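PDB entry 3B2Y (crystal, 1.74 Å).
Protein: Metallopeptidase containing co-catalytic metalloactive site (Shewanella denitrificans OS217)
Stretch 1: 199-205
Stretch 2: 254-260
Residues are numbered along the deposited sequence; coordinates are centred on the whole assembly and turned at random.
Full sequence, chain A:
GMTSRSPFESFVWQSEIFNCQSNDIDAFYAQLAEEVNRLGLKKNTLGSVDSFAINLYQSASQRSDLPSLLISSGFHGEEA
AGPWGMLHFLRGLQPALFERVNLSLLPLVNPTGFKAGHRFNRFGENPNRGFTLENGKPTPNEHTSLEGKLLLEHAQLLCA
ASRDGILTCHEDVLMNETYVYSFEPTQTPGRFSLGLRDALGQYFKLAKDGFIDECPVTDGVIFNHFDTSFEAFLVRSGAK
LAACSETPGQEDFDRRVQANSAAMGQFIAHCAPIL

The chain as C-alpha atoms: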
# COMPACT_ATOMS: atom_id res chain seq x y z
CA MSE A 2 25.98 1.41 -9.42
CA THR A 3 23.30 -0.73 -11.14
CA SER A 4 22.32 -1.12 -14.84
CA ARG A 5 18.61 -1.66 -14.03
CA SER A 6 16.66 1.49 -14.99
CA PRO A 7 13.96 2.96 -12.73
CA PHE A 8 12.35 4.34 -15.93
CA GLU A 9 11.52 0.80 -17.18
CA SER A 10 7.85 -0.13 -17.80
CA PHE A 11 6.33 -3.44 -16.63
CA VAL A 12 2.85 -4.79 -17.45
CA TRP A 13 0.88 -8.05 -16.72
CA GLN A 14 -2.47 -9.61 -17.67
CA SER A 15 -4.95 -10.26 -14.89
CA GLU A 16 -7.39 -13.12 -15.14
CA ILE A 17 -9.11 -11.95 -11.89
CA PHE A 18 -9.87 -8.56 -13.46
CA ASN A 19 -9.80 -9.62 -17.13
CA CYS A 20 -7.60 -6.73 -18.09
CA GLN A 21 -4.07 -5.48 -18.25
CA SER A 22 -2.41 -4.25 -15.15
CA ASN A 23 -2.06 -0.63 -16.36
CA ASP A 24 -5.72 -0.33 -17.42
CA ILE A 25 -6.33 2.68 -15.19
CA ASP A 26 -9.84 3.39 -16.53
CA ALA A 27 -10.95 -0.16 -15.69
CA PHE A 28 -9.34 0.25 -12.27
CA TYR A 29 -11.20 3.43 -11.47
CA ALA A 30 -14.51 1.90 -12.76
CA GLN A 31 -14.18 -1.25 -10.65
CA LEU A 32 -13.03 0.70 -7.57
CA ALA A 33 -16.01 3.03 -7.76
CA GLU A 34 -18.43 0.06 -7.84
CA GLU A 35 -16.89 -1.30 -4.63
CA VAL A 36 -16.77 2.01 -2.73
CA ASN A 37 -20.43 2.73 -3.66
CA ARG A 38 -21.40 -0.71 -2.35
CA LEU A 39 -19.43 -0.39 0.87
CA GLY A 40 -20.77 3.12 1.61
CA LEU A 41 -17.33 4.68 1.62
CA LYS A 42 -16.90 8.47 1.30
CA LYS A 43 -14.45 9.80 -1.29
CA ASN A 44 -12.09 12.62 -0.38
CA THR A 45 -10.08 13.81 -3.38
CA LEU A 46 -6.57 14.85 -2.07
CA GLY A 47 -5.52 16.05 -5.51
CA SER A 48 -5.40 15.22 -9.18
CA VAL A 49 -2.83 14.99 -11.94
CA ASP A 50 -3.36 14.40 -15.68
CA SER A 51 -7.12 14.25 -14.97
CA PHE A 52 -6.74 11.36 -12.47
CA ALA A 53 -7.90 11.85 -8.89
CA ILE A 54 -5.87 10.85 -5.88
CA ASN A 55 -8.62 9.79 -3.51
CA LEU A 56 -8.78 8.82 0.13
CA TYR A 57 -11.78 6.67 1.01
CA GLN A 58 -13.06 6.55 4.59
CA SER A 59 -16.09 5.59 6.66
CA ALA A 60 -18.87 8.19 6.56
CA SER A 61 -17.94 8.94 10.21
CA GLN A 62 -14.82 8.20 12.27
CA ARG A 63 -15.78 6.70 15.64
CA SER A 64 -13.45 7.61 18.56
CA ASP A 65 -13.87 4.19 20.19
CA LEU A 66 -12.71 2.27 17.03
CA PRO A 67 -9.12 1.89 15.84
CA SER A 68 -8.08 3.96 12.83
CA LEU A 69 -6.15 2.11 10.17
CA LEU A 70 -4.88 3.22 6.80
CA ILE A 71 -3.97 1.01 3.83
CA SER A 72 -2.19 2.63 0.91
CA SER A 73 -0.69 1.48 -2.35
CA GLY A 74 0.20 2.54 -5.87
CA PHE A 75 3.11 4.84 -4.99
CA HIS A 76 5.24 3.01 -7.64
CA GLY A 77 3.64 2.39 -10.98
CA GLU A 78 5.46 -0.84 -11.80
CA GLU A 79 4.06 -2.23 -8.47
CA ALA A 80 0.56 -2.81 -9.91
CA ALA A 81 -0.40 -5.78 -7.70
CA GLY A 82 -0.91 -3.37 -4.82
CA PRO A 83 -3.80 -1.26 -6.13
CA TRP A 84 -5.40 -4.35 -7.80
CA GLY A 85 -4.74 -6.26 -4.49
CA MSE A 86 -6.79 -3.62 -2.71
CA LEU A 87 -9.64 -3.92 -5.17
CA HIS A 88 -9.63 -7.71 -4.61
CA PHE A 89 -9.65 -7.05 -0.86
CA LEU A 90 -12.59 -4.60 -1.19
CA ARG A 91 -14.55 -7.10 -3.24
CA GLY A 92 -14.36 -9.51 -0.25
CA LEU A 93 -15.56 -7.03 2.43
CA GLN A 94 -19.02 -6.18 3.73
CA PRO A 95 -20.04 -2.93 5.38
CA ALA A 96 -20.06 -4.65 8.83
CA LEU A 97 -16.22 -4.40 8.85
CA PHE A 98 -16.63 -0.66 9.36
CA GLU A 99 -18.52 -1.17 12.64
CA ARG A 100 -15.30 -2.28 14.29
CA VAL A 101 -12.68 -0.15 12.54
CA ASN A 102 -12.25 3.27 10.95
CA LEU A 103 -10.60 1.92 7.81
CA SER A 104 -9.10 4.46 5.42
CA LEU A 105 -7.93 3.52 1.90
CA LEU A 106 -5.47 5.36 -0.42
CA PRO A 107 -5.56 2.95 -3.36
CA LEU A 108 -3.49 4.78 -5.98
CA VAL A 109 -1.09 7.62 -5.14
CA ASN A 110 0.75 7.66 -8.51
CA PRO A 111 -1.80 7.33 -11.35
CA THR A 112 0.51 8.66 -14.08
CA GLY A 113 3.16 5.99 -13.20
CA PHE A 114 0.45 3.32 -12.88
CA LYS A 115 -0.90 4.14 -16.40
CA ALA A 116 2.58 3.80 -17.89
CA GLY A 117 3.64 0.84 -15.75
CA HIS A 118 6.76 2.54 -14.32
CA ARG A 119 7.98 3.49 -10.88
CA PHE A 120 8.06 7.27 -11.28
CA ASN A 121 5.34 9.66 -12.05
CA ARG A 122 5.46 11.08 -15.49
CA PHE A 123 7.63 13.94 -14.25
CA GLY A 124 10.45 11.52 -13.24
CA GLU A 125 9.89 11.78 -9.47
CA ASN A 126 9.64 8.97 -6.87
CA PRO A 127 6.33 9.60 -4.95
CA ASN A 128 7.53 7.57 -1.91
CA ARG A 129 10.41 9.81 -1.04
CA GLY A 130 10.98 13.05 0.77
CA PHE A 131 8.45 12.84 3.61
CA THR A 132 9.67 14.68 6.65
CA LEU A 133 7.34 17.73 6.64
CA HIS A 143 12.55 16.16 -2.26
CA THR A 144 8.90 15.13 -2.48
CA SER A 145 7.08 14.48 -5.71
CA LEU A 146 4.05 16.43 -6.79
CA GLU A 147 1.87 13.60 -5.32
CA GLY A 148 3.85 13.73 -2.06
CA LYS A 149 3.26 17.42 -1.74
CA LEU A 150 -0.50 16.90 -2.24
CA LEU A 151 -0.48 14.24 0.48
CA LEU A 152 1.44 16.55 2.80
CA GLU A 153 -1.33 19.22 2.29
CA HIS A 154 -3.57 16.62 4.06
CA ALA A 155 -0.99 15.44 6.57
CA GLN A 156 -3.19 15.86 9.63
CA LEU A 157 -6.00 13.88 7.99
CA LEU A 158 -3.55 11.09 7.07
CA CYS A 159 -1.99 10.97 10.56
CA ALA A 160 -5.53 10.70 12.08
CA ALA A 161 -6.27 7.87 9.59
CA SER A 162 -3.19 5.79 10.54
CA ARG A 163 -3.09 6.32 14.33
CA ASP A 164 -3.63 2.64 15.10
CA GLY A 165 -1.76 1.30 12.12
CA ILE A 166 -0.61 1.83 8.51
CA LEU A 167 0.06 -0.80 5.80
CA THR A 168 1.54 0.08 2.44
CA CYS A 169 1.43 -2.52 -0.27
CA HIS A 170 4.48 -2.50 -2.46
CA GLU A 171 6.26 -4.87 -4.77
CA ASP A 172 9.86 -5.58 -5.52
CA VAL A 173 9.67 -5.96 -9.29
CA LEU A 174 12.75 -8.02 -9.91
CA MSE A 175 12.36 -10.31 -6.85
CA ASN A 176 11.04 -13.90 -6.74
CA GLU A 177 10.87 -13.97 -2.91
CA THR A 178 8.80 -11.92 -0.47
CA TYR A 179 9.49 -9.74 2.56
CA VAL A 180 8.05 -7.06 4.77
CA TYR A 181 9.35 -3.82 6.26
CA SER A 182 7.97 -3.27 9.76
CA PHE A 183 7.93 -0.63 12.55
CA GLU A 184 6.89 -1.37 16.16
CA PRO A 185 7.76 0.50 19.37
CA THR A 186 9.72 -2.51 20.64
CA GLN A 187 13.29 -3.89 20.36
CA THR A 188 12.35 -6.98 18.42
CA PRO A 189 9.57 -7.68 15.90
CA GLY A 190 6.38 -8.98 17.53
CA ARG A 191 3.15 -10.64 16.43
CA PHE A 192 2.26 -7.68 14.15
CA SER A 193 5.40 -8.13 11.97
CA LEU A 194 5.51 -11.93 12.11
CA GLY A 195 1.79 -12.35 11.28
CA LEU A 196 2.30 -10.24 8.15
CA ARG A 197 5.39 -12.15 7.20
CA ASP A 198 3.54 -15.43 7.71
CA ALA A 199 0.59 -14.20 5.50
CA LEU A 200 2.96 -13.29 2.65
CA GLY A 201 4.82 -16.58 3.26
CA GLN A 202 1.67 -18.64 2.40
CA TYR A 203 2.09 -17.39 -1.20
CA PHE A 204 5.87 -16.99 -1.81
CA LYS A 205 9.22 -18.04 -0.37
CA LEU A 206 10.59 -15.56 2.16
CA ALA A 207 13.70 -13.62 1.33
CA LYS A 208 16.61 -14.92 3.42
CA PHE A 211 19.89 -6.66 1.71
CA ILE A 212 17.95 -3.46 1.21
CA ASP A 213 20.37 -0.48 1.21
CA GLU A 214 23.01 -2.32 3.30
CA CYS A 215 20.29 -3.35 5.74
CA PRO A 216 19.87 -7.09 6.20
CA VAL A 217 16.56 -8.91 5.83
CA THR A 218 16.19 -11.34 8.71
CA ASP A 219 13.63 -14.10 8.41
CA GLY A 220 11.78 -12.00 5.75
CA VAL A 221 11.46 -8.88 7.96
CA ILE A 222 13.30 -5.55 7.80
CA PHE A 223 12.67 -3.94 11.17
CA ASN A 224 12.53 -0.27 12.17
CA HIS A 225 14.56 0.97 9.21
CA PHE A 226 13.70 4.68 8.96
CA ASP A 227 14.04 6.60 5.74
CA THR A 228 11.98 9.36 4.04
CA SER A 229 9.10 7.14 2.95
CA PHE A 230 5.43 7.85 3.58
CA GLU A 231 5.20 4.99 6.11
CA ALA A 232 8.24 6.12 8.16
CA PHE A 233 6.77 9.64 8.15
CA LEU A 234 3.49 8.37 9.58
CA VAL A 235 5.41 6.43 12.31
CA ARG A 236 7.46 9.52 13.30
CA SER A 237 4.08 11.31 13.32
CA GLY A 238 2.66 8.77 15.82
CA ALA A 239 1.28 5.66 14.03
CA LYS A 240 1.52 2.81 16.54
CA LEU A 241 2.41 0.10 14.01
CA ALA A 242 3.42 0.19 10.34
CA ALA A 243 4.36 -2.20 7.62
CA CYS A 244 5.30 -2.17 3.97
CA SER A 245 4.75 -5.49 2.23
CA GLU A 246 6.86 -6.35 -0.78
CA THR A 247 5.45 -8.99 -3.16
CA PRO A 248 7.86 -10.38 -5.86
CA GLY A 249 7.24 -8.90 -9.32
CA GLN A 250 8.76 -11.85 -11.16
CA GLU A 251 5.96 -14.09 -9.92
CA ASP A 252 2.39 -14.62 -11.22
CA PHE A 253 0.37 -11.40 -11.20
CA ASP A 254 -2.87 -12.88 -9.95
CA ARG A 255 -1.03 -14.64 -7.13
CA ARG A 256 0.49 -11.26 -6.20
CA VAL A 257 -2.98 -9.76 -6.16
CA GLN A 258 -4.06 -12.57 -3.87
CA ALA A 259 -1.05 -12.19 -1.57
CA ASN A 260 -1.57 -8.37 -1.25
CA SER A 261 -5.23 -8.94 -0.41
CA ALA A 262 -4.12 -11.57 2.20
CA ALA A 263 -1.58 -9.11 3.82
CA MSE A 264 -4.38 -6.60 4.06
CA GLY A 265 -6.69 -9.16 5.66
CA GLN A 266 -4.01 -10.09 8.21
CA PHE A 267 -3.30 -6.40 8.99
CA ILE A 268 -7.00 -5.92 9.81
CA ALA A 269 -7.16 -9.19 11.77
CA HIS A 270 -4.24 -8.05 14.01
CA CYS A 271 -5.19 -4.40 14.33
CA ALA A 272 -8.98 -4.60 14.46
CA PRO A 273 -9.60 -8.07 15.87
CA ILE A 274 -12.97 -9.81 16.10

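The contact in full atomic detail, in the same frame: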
# COMPACT_ATOMS: atom_id res chain seq x y z
N ALA A 199 1.61 -14.34 6.57
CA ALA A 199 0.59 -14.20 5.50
C ALA A 199 1.17 -14.17 4.08
O ALA A 199 0.65 -14.82 3.17
CB ALA A 199 -0.25 -12.96 5.71
N LEU A 200 2.23 -13.39 3.90
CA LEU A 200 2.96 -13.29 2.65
C LEU A 200 3.63 -14.62 2.34
O LEU A 200 3.59 -15.07 1.21
CB LEU A 200 4.00 -12.17 2.78
CG LEU A 200 3.38 -10.79 2.81
CD1 LEU A 200 4.40 -9.72 3.21
CD2 LEU A 200 2.85 -10.57 1.45
N GLY A 201 4.18 -15.25 3.37
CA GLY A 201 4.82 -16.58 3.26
C GLY A 201 3.93 -17.76 2.82
O GLY A 201 4.44 -18.78 2.37
N GLN A 202 2.62 -17.64 2.92
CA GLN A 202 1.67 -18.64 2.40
C GLN A 202 1.71 -18.67 0.86
O GLN A 202 1.40 -19.69 0.24
CB GLN A 202 0.22 -18.35 2.84
CG GLN A 202 -0.07 -18.13 4.34
CD GLN A 202 -1.38 -17.32 4.60
OE1 GLN A 202 -1.68 -16.27 3.95
NE2 GLN A 202 -2.16 -17.79 5.59
N TYR A 203 2.10 -17.55 0.24
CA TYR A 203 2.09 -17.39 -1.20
C TYR A 203 3.47 -17.54 -1.88
O TYR A 203 3.56 -18.08 -2.98
CB TYR A 203 1.46 -16.04 -1.57
CG TYR A 203 -0.02 -16.03 -1.32
CD1 TYR A 203 -0.92 -16.49 -2.29
CD2 TYR A 203 -0.52 -15.60 -0.10
CE1 TYR A 203 -2.31 -16.50 -2.02
CE2 TYR A 203 -1.89 -15.60 0.16
CZ TYR A 203 -2.78 -16.04 -0.79
OH TYR A 203 -4.13 -16.04 -0.50
N PHE A 204 4.52 -17.02 -1.23
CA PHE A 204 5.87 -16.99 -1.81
C PHE A 204 6.90 -17.38 -0.78
O PHE A 204 6.63 -17.34 0.42
CB PHE A 204 6.22 -15.59 -2.36
CG PHE A 204 5.18 -15.02 -3.27
CD1 PHE A 204 5.00 -15.55 -4.55
CD2 PHE A 204 4.37 -14.00 -2.85
CE1 PHE A 204 4.02 -15.03 -5.41
CE2 PHE A 204 3.39 -13.46 -3.70
CZ PHE A 204 3.21 -14.02 -4.97
N LYS A 205 8.07 -17.79 -1.25
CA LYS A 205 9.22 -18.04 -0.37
C LYS A 205 9.68 -16.70 0.16
O LYS A 205 9.66 -15.68 -0.57
CB LYS A 205 10.35 -18.77 -1.12
CG LYS A 205 10.15 -20.28 -1.15
N ASP A 254 -1.66 -12.61 -10.73
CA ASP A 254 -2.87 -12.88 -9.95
C ASP A 254 -2.57 -13.47 -8.56
O ASP A 254 -3.27 -13.16 -7.59
CB ASP A 254 -3.87 -13.71 -10.78
CG ASP A 254 -4.61 -12.84 -11.84
OD1 ASP A 254 -4.73 -11.59 -11.66
OD2 ASP A 254 -5.08 -13.42 -12.86
N ARG A 255 -1.50 -14.23 -8.45
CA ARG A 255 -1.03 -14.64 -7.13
C ARG A 255 -0.54 -13.45 -6.29
O ARG A 255 -0.63 -13.45 -5.06
CB ARG A 255 0.11 -15.64 -7.28
CG ARG A 255 0.34 -16.52 -6.09
CD ARG A 255 1.09 -17.81 -6.46
NE ARG A 255 1.33 -18.60 -5.26
CZ ARG A 255 0.41 -19.36 -4.66
NH1 ARG A 255 -0.83 -19.44 -5.13
NH2 ARG A 255 0.74 -20.03 -3.57
N ARG A 256 0.03 -12.44 -6.94
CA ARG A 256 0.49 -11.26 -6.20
C ARG A 256 -0.68 -10.46 -5.71
O ARG A 256 -0.64 -10.00 -4.60
CB ARG A 256 1.40 -10.36 -7.06
CG ARG A 256 2.86 -10.90 -7.17
CD ARG A 256 3.41 -10.75 -8.57
NE ARG A 256 3.35 -9.37 -9.01
CZ ARG A 256 3.50 -8.98 -10.28
NH1 ARG A 256 3.76 -9.87 -11.21
NH2 ARG A 256 3.33 -7.73 -10.62
N VAL A 257 -1.73 -10.44 -6.51
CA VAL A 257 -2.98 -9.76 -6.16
C VAL A 257 -3.56 -10.44 -4.95
O VAL A 257 -3.90 -9.76 -3.97
CB VAL A 257 -3.97 -9.78 -7.35
CG1 VAL A 257 -5.34 -9.30 -6.91
CG2 VAL A 257 -3.41 -8.88 -8.52
N GLN A 258 -3.58 -11.77 -4.98
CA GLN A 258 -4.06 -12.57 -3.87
C GLN A 258 -3.25 -12.38 -2.59
O GLN A 258 -3.84 -12.24 -1.52
CB GLN A 258 -4.14 -14.06 -4.25
CG GLN A 258 -5.27 -14.32 -5.23
CD GLN A 258 -5.16 -15.68 -5.93
OE1 GLN A 258 -4.06 -16.24 -6.09
NE2 GLN A 258 -6.30 -16.23 -6.31
N ALA A 259 -1.93 -12.37 -2.70
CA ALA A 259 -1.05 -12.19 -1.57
C ALA A 259 -1.21 -10.80 -0.91
O ALA A 259 -1.24 -10.71 0.32
CB ALA A 259 0.42 -12.43 -1.98
N ASN A 260 -1.26 -9.76 -1.72
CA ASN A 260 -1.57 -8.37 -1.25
C ASN A 260 -2.89 -8.29 -0.48
O ASN A 260 -2.94 -7.76 0.64
CB ASN A 260 -1.58 -7.42 -2.43
CG ASN A 260 -0.18 -6.90 -2.77
OD1 ASN A 260 0.31 -5.97 -2.15
ND2 ASN A 260 0.45 -7.51 -3.75
O HOH W 1 2.96 -20.80 -1.60

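Where a helix gives way to a turn, side chains and freed backbone carbonyls can dock together onto a neighbouring helix, and the packing of residues 199-205 against the helix of residues 254-260 is a compact example. The contact buries 396 Å² in all, counting both sides, and most of the share from the first stretch falls on two consecutive aromatic residues.

Ala-199 and Gly-201 make no contact with the second helix. Leu-200 lies between them, and its CA is 5.9 Å from the CA of Ala-259, the closest CA pair across the contact. Its side chain, in the m, t conformation, leaves sideways but brings its end closer, with Leu-200 CD2 4.2 Å from Ala-259 O. Leu-200 also shapes what follows: its carbonyl accepts hydrogen bonds from the backbone nitrogens of both Tyr-203 and Phe-204, which holds the turn together as the two aromatic residues are presented.

Gln-202 contributes through its backbone. A bridging water donates to Gln-202 O at 2.7 Å and accepts from Arg-255 NH2 at 3.1 Å, so the two residues are linked although their direct separation, Gln-202 O to Arg-255 NH2, is 3.9 Å.

Tyr-203 is the centrepiece. Its CA-to-CB bond points toward the helix, and the ring lies over the backbone there: Ala-259 CA sits 3.9 Å from the centroid of the Tyr-203 ring, 17° off the normal, a CH-pi contact over the face. The side chain of Ala-259 also touches the ring, with Tyr-203 CG 3.7 Å from Ala-259 CB, while Tyr-203 CE1 reaches Gln-258 CB at 3.8 Å. The carbonyl of the same tyrosine is held by Arg-255, whose NE donates to Tyr-203 O at 3.2 Å; a second, weak hydrogen bond runs from Arg-255 NH2 to Tyr-203 O at 3.5 Å. An extended aliphatic chain, with its first three torsions all t, carries the guanidinium to this position. One face of that group is covered by Tyr-203 CD1, which is 4.0 Å from Arg-255 CZ, so a single arginine meets both the backbone and the ring of one residue.

Phe-204 completes the apolar side of the contact. Its CA-to-CB bond points sideways, yet the ring end reaches in, placing Phe-204 CE2 3.6 Å from Ala-259 CB and Phe-204 CZ 3.8 Å from Arg-256 CG. The Ala-259 methyl thus meets both aromatic rings. Lys-205, exposed and modelled only as far as CG, has already left the contact.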